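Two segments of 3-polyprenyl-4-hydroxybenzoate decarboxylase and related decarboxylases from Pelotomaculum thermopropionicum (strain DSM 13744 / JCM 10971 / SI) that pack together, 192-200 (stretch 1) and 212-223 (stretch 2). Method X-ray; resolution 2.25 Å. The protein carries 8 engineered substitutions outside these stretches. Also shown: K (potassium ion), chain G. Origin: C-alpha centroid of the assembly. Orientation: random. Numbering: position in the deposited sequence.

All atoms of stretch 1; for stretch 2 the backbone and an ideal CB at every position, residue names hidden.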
# COMPACT_ATOMS: atom_id res chain seq x y z
N VAL B 192 -9.42 -25.80 -15.89
CA VAL B 192 -8.11 -26.41 -16.06
C VAL B 192 -7.19 -25.99 -14.94
O VAL B 192 -7.46 -25.11 -14.13
CB VAL B 192 -7.51 -26.07 -17.42
CG1 VAL B 192 -8.36 -26.61 -18.55
CG2 VAL B 192 -7.32 -24.56 -17.62
N HIS B 193 -6.08 -26.68 -14.88
CA HIS B 193 -5.07 -26.38 -13.92
C HIS B 193 -4.54 -24.97 -14.16
O HIS B 193 -4.39 -24.58 -15.30
CB HIS B 193 -3.95 -27.41 -14.06
CG HIS B 193 -2.98 -27.37 -12.94
ND1 HIS B 193 -1.89 -26.53 -12.94
CD2 HIS B 193 -2.92 -28.07 -11.78
CE1 HIS B 193 -1.20 -26.72 -11.83
NE2 HIS B 193 -1.80 -27.65 -11.11
N PRO B 194 -4.22 -24.22 -13.10
CA PRO B 194 -3.64 -22.88 -13.28
C PRO B 194 -2.40 -22.77 -14.15
O PRO B 194 -2.19 -21.70 -14.77
CB PRO B 194 -3.29 -22.45 -11.86
CG PRO B 194 -4.31 -23.17 -11.00
CD PRO B 194 -4.48 -24.50 -11.66
N ALA B 195 -1.58 -23.80 -14.22
CA ALA B 195 -0.42 -23.77 -15.11
C ALA B 195 -0.84 -23.66 -16.53
O ALA B 195 -0.14 -23.04 -17.35
CB ALA B 195 0.47 -25.00 -14.94
N VAL B 196 -1.97 -24.27 -16.87
CA VAL B 196 -2.46 -24.21 -18.25
C VAL B 196 -2.97 -22.80 -18.60
O VAL B 196 -2.74 -22.31 -19.73
CB VAL B 196 -3.52 -25.29 -18.51
CG1 VAL B 196 -4.03 -25.23 -19.93
CG2 VAL B 196 -2.97 -26.70 -18.17
N LEU B 197 -3.63 -22.15 -17.63
CA LEU B 197 -4.14 -20.80 -17.76
C LEU B 197 -2.98 -19.83 -17.88
O LEU B 197 -2.99 -18.96 -18.75
CB LEU B 197 -5.01 -20.41 -16.57
CG LEU B 197 -6.32 -21.16 -16.40
CD1 LEU B 197 -6.95 -20.84 -15.06
CD2 LEU B 197 -7.30 -20.88 -17.48
N LEU B 198 -1.98 -20.03 -17.03
CA LEU B 198 -0.77 -19.24 -17.08
C LEU B 198 -0.08 -19.39 -18.43
O LEU B 198 0.25 -18.41 -19.08
CB LEU B 198 0.11 -19.61 -15.91
CG LEU B 198 1.41 -18.87 -15.71
CD1 LEU B 198 1.18 -17.41 -15.49
CD2 LEU B 198 2.05 -19.44 -14.45
N ALA B 199 0.02 -20.61 -18.93
CA ALA B 199 0.60 -20.84 -20.26
C ALA B 199 -0.16 -20.18 -21.40
O ALA B 199 0.47 -19.79 -22.39
CB ALA B 199 0.73 -22.31 -20.56
N SER B 200 -1.48 -20.05 -21.28
CA SER B 200 -2.26 -19.41 -22.32
C SER B 200 -1.99 -17.91 -22.48
O SER B 200 -2.43 -17.31 -23.46
CB SER B 200 -3.76 -19.59 -22.03
OG SER B 200 -4.16 -18.72 -20.96
N UNK B 212 1.95 -26.74 -25.42
CA UNK B 212 3.31 -27.27 -25.23
C UNK B 212 4.08 -26.53 -24.16
O UNK B 212 4.85 -27.13 -23.40
CB UNK B 212 4.09 -27.21 -26.54
N UNK B 213 3.80 -25.24 -24.03
CA UNK B 213 4.33 -24.49 -22.90
C UNK B 213 3.74 -25.02 -21.60
O UNK B 213 4.44 -25.29 -20.62
CB UNK B 213 4.03 -23.00 -23.05
N UNK B 214 2.43 -25.24 -21.59
CA UNK B 214 1.79 -25.81 -20.40
C UNK B 214 2.37 -27.16 -20.04
O UNK B 214 2.62 -27.43 -18.89
CB UNK B 214 0.28 -25.94 -20.62
N UNK B 215 2.57 -28.00 -21.04
CA UNK B 215 3.24 -29.30 -20.87
C UNK B 215 4.59 -29.18 -20.16
O UNK B 215 4.82 -29.88 -19.21
CB UNK B 215 3.44 -29.96 -22.23
N UNK B 216 5.44 -28.28 -20.61
CA UNK B 216 6.72 -28.01 -19.91
C UNK B 216 6.60 -27.54 -18.47
O UNK B 216 7.53 -27.74 -17.69
CB UNK B 216 7.50 -26.95 -20.69
N UNK B 217 5.51 -26.87 -18.10
CA UNK B 217 5.38 -26.36 -16.74
C UNK B 217 4.88 -27.43 -15.79
O UNK B 217 5.07 -27.35 -14.58
CB UNK B 217 4.44 -25.16 -16.71
N UNK B 218 4.18 -28.42 -16.34
CA UNK B 218 3.57 -29.42 -15.51
C UNK B 218 4.58 -30.55 -15.24
O UNK B 218 5.55 -30.70 -15.99
CB UNK B 218 2.30 -29.96 -16.17
N UNK B 219 4.34 -31.36 -14.19
CA UNK B 219 5.19 -32.50 -13.90
C UNK B 219 5.22 -33.58 -15.00
O UNK B 219 6.26 -34.16 -15.22
CB UNK B 219 4.73 -33.13 -12.59
N UNK B 220 4.08 -33.84 -15.67
CA UNK B 220 3.99 -34.75 -16.82
C UNK B 220 3.37 -34.01 -18.03
O UNK B 220 2.59 -33.10 -17.84
CB UNK B 220 3.16 -35.98 -16.46
N UNK B 221 3.63 -34.48 -19.26
CA UNK B 221 2.97 -33.90 -20.41
C UNK B 221 1.44 -33.81 -20.28
O UNK B 221 0.80 -34.64 -19.68
CB UNK B 221 3.33 -34.72 -21.65
N UNK B 222 0.89 -32.74 -20.83
CA UNK B 222 -0.52 -32.48 -20.79
C UNK B 222 -1.21 -33.46 -21.72
O UNK B 222 -0.78 -33.66 -22.86
CB UNK B 222 -0.83 -31.03 -21.17
N UNK B 223 -2.28 -34.08 -21.23
CA UNK B 223 -3.01 -35.09 -21.99
C UNK B 223 -4.17 -34.43 -22.71
O UNK B 223 -4.92 -33.68 -22.09
CB UNK B 223 -3.51 -36.21 -21.08
K K G . -1.32 -16.73 -25.90

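Helix 194-199 crosses helix 212-217 at 137°, with the axes 8.4 Å apart at closest approach. Stretch 1 offers mainly small apolar groups: Ala195, Val196 and Ala199, with the His193 ring at one end.

Positions 212 and 216 are helical; the CB of 212 points away from stretch 1 and 216 is out of reach. Many side chains would suit, polar ones included. They are Glu212 and Ala216.

Position 213 points toward stretch 1, and its ideal CB lies 4.2 Å from Ala199 CB. No charge or polar side chain is close, so an apolar residue of moderate size fits. It is Ile213, whose CG2 packs 4.1 Å from Ala199 CB.

Position 214 is the tightest. Its ideal CB is 3.7 Å from Ala199 CB and 4.0 Å from Val196 CA. Little room remains, so a small residue such as alanine, glycine or perhaps serine is expected. It is Ala214, whose CB also lies 4.2 Å from Val196 CG2.

Position 215 points away, so stretch 1 sets no preference. It is Ser215. Its OG accepts a hydrogen bond from the backbone N of position 222 at 2.9 Å, which ties the helix to the segment that follows.

Position 217 points toward stretch 1, its ideal CB 4.3 Å from Ala195 CB. The neighbouring methyl of Ala195 favours an apolar side chain, such as leucine, isoleucine or methionine. It is Leu217. Its CD1 comes 3.8 Å from Ala195 O and 4.4 Å from Ala199 CB.

Position 218 leaves helical angles (phi/psi -87/161). Its CB points sideways, 5.4 Å from Ala195 CB, so a longer apolar side chain could reach back. It is Leu218, and its end does come nearer. CD2 sits 3.8 Å from Ala195 CB and over one face of the His193 ring, 4.2 Å from the centroid, a CH-pi contact. The ring's ND1 meanwhile caps its own helix by accepting from Ala195 N at 3.0 Å.

Positions 219, 220 and 221 are out of reach. A phi of -63° at 219 and -51° at 221 would allow proline; 220 is extended and unrestricted by stretch 1. They are Pro219, Gln220, which is poorly ordered, and Pro221.

Position 222 points toward stretch 1, but its ideal CB has nothing of it within 5.5 Å. Only a longer side chain would make contact, preferably apolar, facing Val196. It is Leu222, with CD1 4.1 Å from Val196 CG2.

Position 223 is out of reach, and polar residues are acceptable. It is Glu223.

Stretch 2 (212-223) EIASALLPQPLE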
# COMPACT_ATOMS: atom_id res chain seq x y z
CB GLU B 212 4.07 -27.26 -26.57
CG GLU B 212 3.43 -28.23 -27.53
CD GLU B 212 4.17 -28.43 -28.85
OE1 GLU B 212 5.02 -27.60 -29.24
OE2 GLU B 212 3.86 -29.44 -29.52
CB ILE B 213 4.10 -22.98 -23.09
CG1 ILE B 213 4.87 -22.49 -24.32
CG2 ILE B 213 4.61 -22.22 -21.87
CD1 ILE B 213 4.40 -21.14 -24.84
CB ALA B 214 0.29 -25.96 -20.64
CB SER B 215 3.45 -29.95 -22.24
OG SER B 215 2.69 -31.08 -22.38
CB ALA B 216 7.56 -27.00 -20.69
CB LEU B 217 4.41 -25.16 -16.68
CG LEU B 217 4.79 -23.83 -17.35
CD1 LEU B 217 3.64 -22.86 -17.31
CD2 LEU B 217 5.97 -23.25 -16.61
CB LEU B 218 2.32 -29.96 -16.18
CG LEU B 218 1.15 -29.01 -16.30
CD1 LEU B 218 0.16 -29.52 -17.34
CD2 LEU B 218 0.47 -28.84 -14.97
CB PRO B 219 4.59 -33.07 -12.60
CG PRO B 219 3.82 -31.95 -12.01
CD PRO B 219 3.24 -31.27 -13.20
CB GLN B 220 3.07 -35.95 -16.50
CG GLN B 220 3.08 -36.49 -15.06
CD GLN B 220 4.34 -37.27 -14.68
OE1 GLN B 220 4.54 -37.58 -13.49
NE2 GLN B 220 5.17 -37.66 -15.67
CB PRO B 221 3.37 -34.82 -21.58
CG PRO B 221 4.68 -35.40 -21.14
CD PRO B 221 4.54 -35.58 -19.66
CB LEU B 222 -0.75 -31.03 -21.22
CG LEU B 222 -2.15 -30.50 -21.23
CD1 LEU B 222 -2.71 -30.46 -19.81
CD2 LEU B 222 -2.09 -29.11 -21.89
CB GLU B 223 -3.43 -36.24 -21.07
CG GLU B 223 -2.20 -36.97 -20.53
CD GLU B 223 -2.47 -38.18 -19.63
OE1 GLU B 223 -3.65 -38.55 -19.40
OE2 GLU B 223 -1.46 -38.77 -19.14
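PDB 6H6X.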